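Local coordinates for enoyl-CoA hydratase/isomerase family protein (Pseudomonas syringae pv. tomato, PDB 3OT6) that probably acts on acyl-CoA thioesters as a crotonase-like hydratase or isomerase, its exact reaction being unassigned, at residues Val16-Leu21 and Ile52-Pro57; Phe95-Ala100 and Leu114-Arg119; His104-Gly109 and Gly129-Gln134. One frame throughout, in Å; residues are numbered along the deposited sequence.

In the fold
Contacts 1 and 2 belong to one mixed sheet, in which strands 16-21, 50-54, 97-100 and 118-122 run side by side and parallel. Their centres are about 11 Å apart, and they meet directly where 50-54 pairs with 97-100. Contact 3 lies in a second, smaller sheet, about 19 Å from contact 1 and about 18 Å from contact 2 between centres. Along the chain, contact 1 closes before the others open, whereas contacts 2 and 3 interleave: 97-100 leads into 103-106, and helix 108-113 returns to 118-122. This shuttling between two sheets agrees with the crotonase spiral core, and the three contacts sample both sheets.

Contact 1. Residues Val16-Leu21 and Ile52-Pro57; sequences VATLTL and IVTGQP
Gln56 presents the edge of its carboxamide to Leu21 and Thr20. Its NE2 donates to Leu21 O over 3.2 Å, and the acceptor lies only 2° out of the amide plane. Seen from the carbonyl the fit is poorer, since the donor stands 37° above the C=O plane and off the lone pairs, although the N-H itself points straight at the oxygen. The nitrogen end of the same amide also meets Thr20 CG2 at 3.3 Å, the two side chains crossing nearly at right angles. A bend at chi2 folds the Gln56 chain back, bringing the amide to the strand 16-21 from a residue already beyond the regular pairing.

Before that point strands 16-21 and 52-54 run nearly parallel and are joined by four hydrogen bonds: Ile52 N to Ala17 O, Leu19 N to Ile52 O (2.7 Å), Thr54 N to Leu19 O and Leu21 N to Thr54 O. Leu19 and Thr54 each use both their N-H and their C=O across the pair, which holds it in register.

On the face carrying Thr18, Thr20, Ile52 and Thr54, Thr54 OG1 is anti to its backbone N (chi1 -162°), where it bonds Ala100 O in the next strand, while CG2 turns back to Thr20 OG1 at 3.8 Å. At the start of the pairing, Val16 CG1 abuts Ile52 CD1 at 3.6 Å beneath helix 186-197. Leu19 and Val53 point to the other face, against helix 31-46.

The two parallel neighbours, linked through helix 31-46, make a beta-alpha-beta unit, a building block of the crotonase core.

Contact 2. Residues Phe95-Ala100 and Leu114-Arg119; sequences FPIIVA and LSADYR
Asp117 reaches Ile97 through CB, CG and OD2. Its CB lies 3.3 Å from Ile97 O; CG then passes 3.7 Å from Ile97 N; and OD2 accepts the N-H of Ile97 at 2.8 Å, nearly straight at 170°, on its anti lone pair. With CG anti to its own carbonyl carbon (chi1 -65°), the carboxylate lies alongside the strand and takes an N-H that regular parallel pairing would probably give to a backbone carbonyl. OD2 also touches Pro96 CA and forms a salt bridge with Lys209, while OD1 pairs with Arg213; two cations so close would tend to keep the group ionised.

Ile97 O is gripped twice, by Asp117 N at 2.7 Å and by Tyr118 N at 3.2 Å, the latter a more bent bond. Regular parallel pairing then takes over: Val99 N donates to Tyr118 O at 2.8 Å. Beside this junction, the methyl of Ala116 fits closely against Val99 CG2 (3.4 Å). Tyr118 and Ile98 share the face covered by helix 186-197. Arg119 bends away from Val99, and its guanidinium reaches Asp178.

This is the opening of a parallel strand pair, with an aspartate carboxylate taking the place of a backbone acceptor at the first position, within the central sheet of the crotonase fold.

Contact 3. Residues His104-Gly109 and Gly129-Gln134; sequences HAVAKG and GLNEVQ
Val106 lays its CG1 methyl over the flat of the Asn131 carboxamide: OD1 is 3.3 Å from this methyl, CG 3.4 Å and ND2 3.5 Å, near-equal distances that place it above the face and not at an edge. Next along, Ala107 meets the carboxylate of Glu132, whose OE1 comes to 3.3 Å from Ala107 CB, a contact without a hydrogen bond. Leu130 CD2 closes on Ala107 O at 3.5 Å.

Two backbone bonds position these groups: Gly129 N to Ala105 O at 2.9 Å, and Ala107 N to Gly129 O at 2.8 Å. They embrace Val106 in a single parallel bridge. Ala107 then takes a positive phi (60°) and occupies the N-cap position, turning the chain sharply into helix 108-113. A bound methylpentanediol, probably from the crystallisation liquor, lies about 4 Å from the Glu132 side chain; in crotonases this strand-to-helix turn borders the acyl-CoA pocket, and the same is likely here.

Outward, Leu130 packs on helices 108-113 and 153-160, Val106 and Asn131 share Met165 of strand 165-166, and strand 103-106 is flanked on its other edge by 58-59.

Contact 1. Residues Val16-Leu21 and Ile52-Pro57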
loop_
_atom_site.group_PDB
_atom_site.type_symbol
_atom_site.label_atom_id
_atom_site.label_comp_id
_atom_site.label_asym_id
_atom_site.label_seq_id
_atom_site.Cartn_x
_atom_site.Cartn_y
_atom_site.Cartn_z
ATOM N N VAL A 16 -6.628 -8.980 -15.272
ATOM C CA VAL A 16 -6.206 -7.920 -14.372
ATOM C C VAL A 16 -7.386 -7.414 -13.586
ATOM O O VAL A 16 -8.372 -6.985 -14.193
ATOM C CB VAL A 16 -5.583 -6.761 -15.140
ATOM C CG1 VAL A 16 -5.240 -5.640 -14.175
ATOM C CG2 VAL A 16 -4.286 -7.227 -15.962
ATOM N N ALA A 17 -7.306 -7.447 -12.249
ATOM C CA ALA A 17 -8.365 -6.883 -11.394
ATOM C C ALA A 17 -7.905 -5.515 -10.874
ATOM O O ALA A 17 -6.923 -5.429 -10.107
ATOM C CB ALA A 17 -8.699 -7.821 -10.229
ATOM N N THR A 18 -8.569 -4.445 -11.322
ATOM C CA THR A 18 -8.298 -3.101 -10.862
ATOM C C THR A 18 -9.142 -2.871 -9.628
ATOM O O THR A 18 -10.376 -3.023 -9.691
ATOM C CB THR A 18 -8.620 -2.055 -11.907
ATOM O OG1 THR A 18 -7.849 -2.294 -13.087
ATOM C CG2 THR A 18 -8.237 -0.685 -11.400
ATOM N N LEU A 19 -8.463 -2.555 -8.503
ATOM C CA LEU A 19 -9.085 -2.137 -7.214
ATOM C C LEU A 19 -8.923 -0.642 -7.086
ATOM O O LEU A 19 -7.791 -0.117 -7.000
ATOM C CB LEU A 19 -8.462 -2.887 -6.050
ATOM C CG LEU A 19 -8.936 -4.367 -5.864
ATOM C CD1 LEU A 19 -8.757 -5.258 -7.103
ATOM C CD2 LEU A 19 -8.316 -5.034 -4.693
ATOM N N THR A 20 -10.041 0.077 -7.186
ATOM C CA THR A 20 -9.968 1.538 -7.210
ATOM C C THR A 20 -10.453 2.042 -5.875
ATOM O O THR A 20 -11.603 1.766 -5.505
ATOM C CB THR A 20 -10.799 2.153 -8.303
ATOM O OG1 THR A 20 -10.365 1.632 -9.569
ATOM C CG2 THR A 20 -10.590 3.653 -8.307
ATOM N N LEU A 21 -9.569 2.663 -5.097
ATOM C CA LEU A 21 -10.004 3.204 -3.840
ATOM C C LEU A 21 -10.645 4.525 -4.153
ATOM O O LEU A 21 -10.119 5.302 -4.958
ATOM C CB LEU A 21 -8.812 3.411 -2.918
ATOM C CG LEU A 21 -9.012 4.110 -1.568
ATOM C CD1 LEU A 21 -10.111 3.494 -0.650
ATOM C CD2 LEU A 21 -7.666 4.244 -0.851
ATOM N N ILE A 52 -4.208 -4.714 -9.678
ATOM C CA ILE A 52 -3.750 -3.293 -9.762
ATOM C C ILE A 52 -4.549 -2.464 -8.720
ATOM O O ILE A 52 -5.749 -2.323 -8.866
ATOM C CB ILE A 52 -4.027 -2.661 -11.109
ATOM C CG1 ILE A 52 -3.200 -3.286 -12.195
ATOM C CG2 ILE A 52 -3.571 -1.193 -11.098
ATOM C CD1 ILE A 52 -3.413 -2.562 -13.605
ATOM N N VAL A 53 -3.902 -1.941 -7.685
ATOM C CA VAL A 53 -4.559 -1.085 -6.713
ATOM C C VAL A 53 -4.241 0.345 -7.154
ATOM O O VAL A 53 -3.094 0.660 -7.461
ATOM C CB VAL A 53 -4.017 -1.315 -5.254
ATOM C CG1 VAL A 53 -4.680 -0.356 -4.250
ATOM C CG2 VAL A 53 -4.254 -2.733 -4.776
ATOM N N THR A 54 -5.255 1.205 -7.209
ATOM C CA THR A 54 -5.077 2.608 -7.596
ATOM C C THR A 54 -6.052 3.495 -6.803
ATOM O O THR A 54 -6.906 2.996 -6.075
ATOM C CB THR A 54 -5.226 2.805 -9.181
ATOM O OG1 THR A 54 -4.639 4.070 -9.564
ATOM C CG2 THR A 54 -6.703 2.767 -9.655
ATOM N N GLY A 55 -5.930 4.801 -6.916
ATOM C CA GLY A 55 -6.805 5.688 -6.171
ATOM C C GLY A 55 -7.630 6.586 -7.088
ATOM O O GLY A 55 -8.142 6.135 -8.111
ATOM N N GLN A 56 -7.757 7.859 -6.728
ATOM C CA GLN A 56 -8.451 8.836 -7.556
ATOM C C GLN A 56 -7.429 9.753 -8.215
ATOM O O GLN A 56 -6.240 9.751 -7.853
ATOM C CB GLN A 56 -9.459 9.617 -6.693
ATOM C CG GLN A 56 -10.691 8.766 -6.289
ATOM C CD GLN A 56 -11.345 8.123 -7.516
ATOM O OE1 GLN A 56 -11.741 8.820 -8.458
ATOM N NE2 GLN A 56 -11.423 6.797 -7.531
ATOM N N PRO A 57 -7.848 10.532 -9.208
ATOM C CA PRO A 57 -6.790 11.378 -9.795
ATOM C C PRO A 57 -6.133 12.263 -8.744
ATOM O O PRO A 57 -6.818 12.786 -7.872
ATOM C CB PRO A 57 -7.556 12.241 -10.805
ATOM C CG PRO A 57 -8.706 11.333 -11.229
ATOM C CD PRO A 57 -9.142 10.690 -9.907
#

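Contact 2. Residues Phe95-Ala100 and Leu114-Arg119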
loop_
_atom_site.group_PDB
_atom_site.type_symbol
_atom_site.label_atom_id
_atom_site.label_comp_id
_atom_site.label_asym_id
_atom_site.label_seq_id
_atom_site.Cartn_x
_atom_site.Cartn_y
_atom_site.Cartn_z
ATOM N N PHE A 95 -1.117 -13.819 -6.002
ATOM C CA PHE A 95 -0.850 -13.299 -7.350
ATOM C C PHE A 95 -0.209 -11.895 -7.199
ATOM O O PHE A 95 -0.308 -11.278 -6.120
ATOM C CB PHE A 95 -2.155 -13.247 -8.210
ATOM C CG PHE A 95 -2.857 -14.533 -8.249
ATOM C CD1 PHE A 95 -2.554 -15.462 -9.237
ATOM C CD2 PHE A 95 -3.762 -14.878 -7.246
ATOM C CE1 PHE A 95 -3.154 -16.702 -9.240
ATOM C CE2 PHE A 95 -4.357 -16.121 -7.228
ATOM C CZ PHE A 95 -4.032 -17.046 -8.220
ATOM N N PRO A 96 0.439 -11.400 -8.268
ATOM C CA PRO A 96 1.166 -10.165 -8.191
ATOM C C PRO A 96 0.244 -8.982 -7.870
ATOM O O PRO A 96 -0.854 -8.899 -8.419
ATOM C CB PRO A 96 1.770 -10.044 -9.610
ATOM C CG PRO A 96 1.976 -11.524 -10.047
ATOM C CD PRO A 96 0.658 -12.081 -9.568
ATOM N N ILE A 97 0.670 -8.096 -6.968
ATOM C CA ILE A 97 -0.010 -6.835 -6.741
ATOM C C ILE A 97 0.806 -5.632 -7.264
ATOM O O ILE A 97 1.989 -5.416 -6.880
ATOM C CB ILE A 97 -0.396 -6.658 -5.280
ATOM C CG1 ILE A 97 -1.274 -7.829 -4.830
ATOM C CG2 ILE A 97 -1.210 -5.343 -5.092
ATOM C CD1 ILE A 97 -1.704 -7.748 -3.368
ATOM N N ILE A 98 0.174 -4.886 -8.181
ATOM C CA ILE A 98 0.696 -3.640 -8.716
ATOM C C ILE A 98 -0.014 -2.523 -7.994
ATOM O O ILE A 98 -1.245 -2.557 -7.784
ATOM C CB ILE A 98 0.442 -3.521 -10.223
ATOM C CG1 ILE A 98 1.014 -4.730 -10.957
ATOM C CG2 ILE A 98 1.082 -2.274 -10.809
ATOM C CD1 ILE A 98 0.644 -4.780 -12.529
ATOM N N VAL A 99 0.750 -1.549 -7.544
ATOM C CA VAL A 99 0.120 -0.338 -7.012
ATOM C C VAL A 99 0.450 0.740 -8.006
ATOM O O VAL A 99 1.652 0.962 -8.349
ATOM C CB VAL A 99 0.594 0.037 -5.568
ATOM C CG1 VAL A 99 -0.029 1.393 -5.127
ATOM C CG2 VAL A 99 0.197 -1.068 -4.618
ATOM N N ALA A 100 -0.611 1.354 -8.504
ATOM C CA ALA A 100 -0.524 2.390 -9.514
ATOM C C ALA A 100 -0.911 3.684 -8.818
ATOM O O ALA A 100 -2.127 3.954 -8.606
ATOM C CB ALA A 100 -1.488 2.096 -10.650
ATOM N N LEU A 114 4.632 0.016 -0.192
ATOM C CA LEU A 114 5.596 -0.835 0.430
ATOM C C LEU A 114 5.027 -2.256 0.656
ATOM O O LEU A 114 5.712 -3.116 1.216
ATOM C CB LEU A 114 6.065 -0.192 1.750
ATOM C CG LEU A 114 6.736 1.196 1.583
ATOM C CD1 LEU A 114 7.487 1.659 2.839
ATOM C CD2 LEU A 114 7.687 1.263 0.382
ATOM N N SER A 115 3.807 -2.518 0.186
ATOM C CA SER A 115 3.147 -3.772 0.477
ATOM C C SER A 115 2.878 -4.573 -0.815
ATOM O O SER A 115 2.105 -5.495 -0.801
ATOM C CB SER A 115 1.801 -3.471 1.126
ATOM O OG SER A 115 1.999 -2.810 2.352
ATOM N N ALA A 116 3.486 -4.213 -1.926
ATOM C CA ALA A 116 3.037 -4.674 -3.222
ATOM C C ALA A 116 4.246 -5.281 -3.955
ATOM O O ALA A 116 5.413 -5.189 -3.491
ATOM C CB ALA A 116 2.498 -3.457 -4.030
ATOM N N ASP A 117 3.979 -5.790 -5.152
ATOM C CA ASP A 117 5.003 -6.467 -5.943
ATOM C C ASP A 117 5.702 -5.575 -6.951
ATOM O O ASP A 117 6.845 -5.841 -7.290
ATOM C CB ASP A 117 4.408 -7.694 -6.563
ATOM C CG ASP A 117 4.012 -8.681 -5.492
ATOM O OD1 ASP A 117 4.973 -9.142 -4.778
ATOM O OD2 ASP A 117 2.773 -8.919 -5.316
ATOM N N TYR A 118 5.004 -4.525 -7.387
ATOM C CA TYR A 118 5.480 -3.596 -8.376
ATOM C C TYR A 118 4.728 -2.268 -8.091
ATOM O O TYR A 118 3.488 -2.282 -7.809
ATOM C CB TYR A 118 5.167 -4.092 -9.846
ATOM C CG TYR A 118 6.033 -3.333 -10.833
ATOM C CD1 TYR A 118 7.277 -3.837 -11.207
ATOM C CD2 TYR A 118 5.678 -2.066 -11.275
ATOM C CE1 TYR A 118 8.140 -3.126 -12.044
ATOM C CE2 TYR A 118 6.549 -1.306 -12.144
ATOM C CZ TYR A 118 7.777 -1.851 -12.501
ATOM O OH TYR A 118 8.681 -1.185 -13.293
ATOM N N ARG A 119 5.415 -1.129 -8.203
ATOM C CA ARG A 119 4.774 0.159 -7.859
ATOM C C ARG A 119 5.032 1.163 -8.923
ATOM O O ARG A 119 6.160 1.361 -9.301
ATOM C CB ARG A 119 5.304 0.712 -6.525
ATOM C CG ARG A 119 4.880 -0.082 -5.280
ATOM C CD ARG A 119 5.796 -1.257 -4.943
ATOM N NE ARG A 119 7.191 -0.963 -5.300
ATOM C CZ ARG A 119 8.078 -0.377 -4.480
ATOM N NH1 ARG A 119 7.751 -0.086 -3.207
ATOM N NH2 ARG A 119 9.311 -0.096 -4.936
#

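Contact 3. Residues His104-Gly109 and Gly129-Gln134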
loop_
_atom_site.group_PDB
_atom_site.type_symbol
_atom_site.label_atom_id
_atom_site.label_comp_id
_atom_site.label_asym_id
_atom_site.label_seq_id
_atom_site.Cartn_x
_atom_site.Cartn_y
_atom_site.Cartn_z
ATOM N N HIS A 104 -0.402 11.798 -4.932
ATOM C CA HIS A 104 0.131 11.791 -3.554
ATOM C C HIS A 104 -0.034 10.417 -2.916
ATOM O O HIS A 104 -1.047 9.724 -3.142
ATOM C CB HIS A 104 -0.675 12.781 -2.681
ATOM C CG HIS A 104 -0.528 14.210 -3.088
ATOM N ND1 HIS A 104 -1.579 14.955 -3.569
ATOM C CD2 HIS A 104 0.550 15.028 -3.096
ATOM C CE1 HIS A 104 -1.157 16.171 -3.865
ATOM N NE2 HIS A 104 0.134 16.240 -3.589
ATOM N N ALA A 105 0.895 10.045 -2.051
ATOM C CA ALA A 105 0.724 8.860 -1.209
ATOM C C ALA A 105 1.434 9.118 0.131
ATOM O O ALA A 105 2.663 9.237 0.186
ATOM C CB ALA A 105 1.288 7.616 -1.932
ATOM N N VAL A 106 0.674 9.274 1.214
ATOM C CA VAL A 106 1.251 9.806 2.458
ATOM C C VAL A 106 0.857 8.859 3.559
ATOM O O VAL A 106 -0.284 8.370 3.580
ATOM C CB VAL A 106 0.706 11.205 2.768
ATOM C CG1 VAL A 106 1.213 11.746 4.141
ATOM C CG2 VAL A 106 1.049 12.211 1.648
ATOM N N ALA A 107 1.804 8.577 4.460
ATOM C CA ALA A 107 1.575 7.798 5.705
ATOM C C ALA A 107 1.064 6.411 5.247
ATOM O O ALA A 107 1.692 5.856 4.341
ATOM C CB ALA A 107 0.620 8.528 6.670
ATOM N N LYS A 108 -0.040 5.871 5.808
ATOM C CA LYS A 108 -0.564 4.554 5.386
ATOM C C LYS A 108 -0.716 4.518 3.861
ATOM O O LYS A 108 -0.450 3.489 3.239
ATOM C CB LYS A 108 -1.883 4.161 6.096
ATOM C CG LYS A 108 -2.388 2.718 5.812
ATOM C CD LYS A 108 -1.486 1.637 6.502
ATOM C CE LYS A 108 -1.719 0.145 6.022
ATOM N NZ LYS A 108 -0.525 -0.693 6.628
ATOM N N GLY A 109 -1.095 5.616 3.237
ATOM C CA GLY A 109 -1.149 5.572 1.780
ATOM C C GLY A 109 0.228 5.222 1.190
ATOM O O GLY A 109 0.332 4.529 0.173
ATOM N N GLY A 129 5.354 9.995 0.967
ATOM C CA GLY A 129 6.211 9.818 2.108
ATOM C C GLY A 129 5.443 9.529 3.352
ATOM O O GLY A 129 4.246 9.388 3.296
ATOM N N LEU A 130 6.156 9.518 4.478
ATOM C CA LEU A 130 5.672 9.083 5.733
ATOM C C LEU A 130 5.746 10.280 6.687
ATOM O O LEU A 130 6.814 10.607 7.240
ATOM C CB LEU A 130 6.554 7.920 6.247
ATOM C CG LEU A 130 6.550 6.680 5.355
ATOM C CD1 LEU A 130 7.496 5.600 5.938
ATOM C CD2 LEU A 130 5.109 6.120 5.136
ATOM N N ASN A 131 4.616 10.950 6.900
ATOM C CA ASN A 131 4.732 12.222 7.578
ATOM C C ASN A 131 4.447 12.104 9.046
ATOM O O ASN A 131 4.327 13.108 9.730
ATOM C CB ASN A 131 3.868 13.282 6.909
ATOM C CG ASN A 131 2.393 12.995 7.041
ATOM O OD1 ASN A 131 1.967 11.891 7.351
ATOM N ND2 ASN A 131 1.614 13.987 6.806
ATOM N N GLU A 132 4.347 10.878 9.546
ATOM C CA GLU A 132 3.806 10.725 10.866
ATOM C C GLU A 132 4.617 11.450 11.939
ATOM O O GLU A 132 4.041 11.962 12.917
ATOM C CB GLU A 132 3.360 9.266 11.256
ATOM C CG GLU A 132 3.852 8.063 10.528
ATOM C CD GLU A 132 3.305 7.846 9.095
ATOM O OE1 GLU A 132 2.488 6.939 8.863
ATOM O OE2 GLU A 132 3.751 8.543 8.169
ATOM N N VAL A 133 5.937 11.507 11.751
ATOM C CA VAL A 133 6.813 12.110 12.748
ATOM C C VAL A 133 6.604 13.630 12.708
ATOM O O VAL A 133 6.803 14.325 13.712
ATOM C CB VAL A 133 8.307 11.709 12.610
ATOM C CG1 VAL A 133 9.278 12.811 13.208
ATOM C CG2 VAL A 133 8.529 10.430 13.313
ATOM N N GLN A 134 6.182 14.124 11.560
ATOM C CA GLN A 134 5.987 15.539 11.389
ATOM C C GLN A 134 4.751 15.955 12.145
ATOM O O GLN A 134 4.753 16.963 12.867
ATOM C CB GLN A 134 5.842 15.913 9.928
ATOM C CG GLN A 134 5.286 17.301 9.802
ATOM C CD GLN A 134 5.899 18.083 8.672
ATOM O OE1 GLN A 134 5.434 19.185 8.380
ATOM N NE2 GLN A 134 6.951 17.528 8.011
#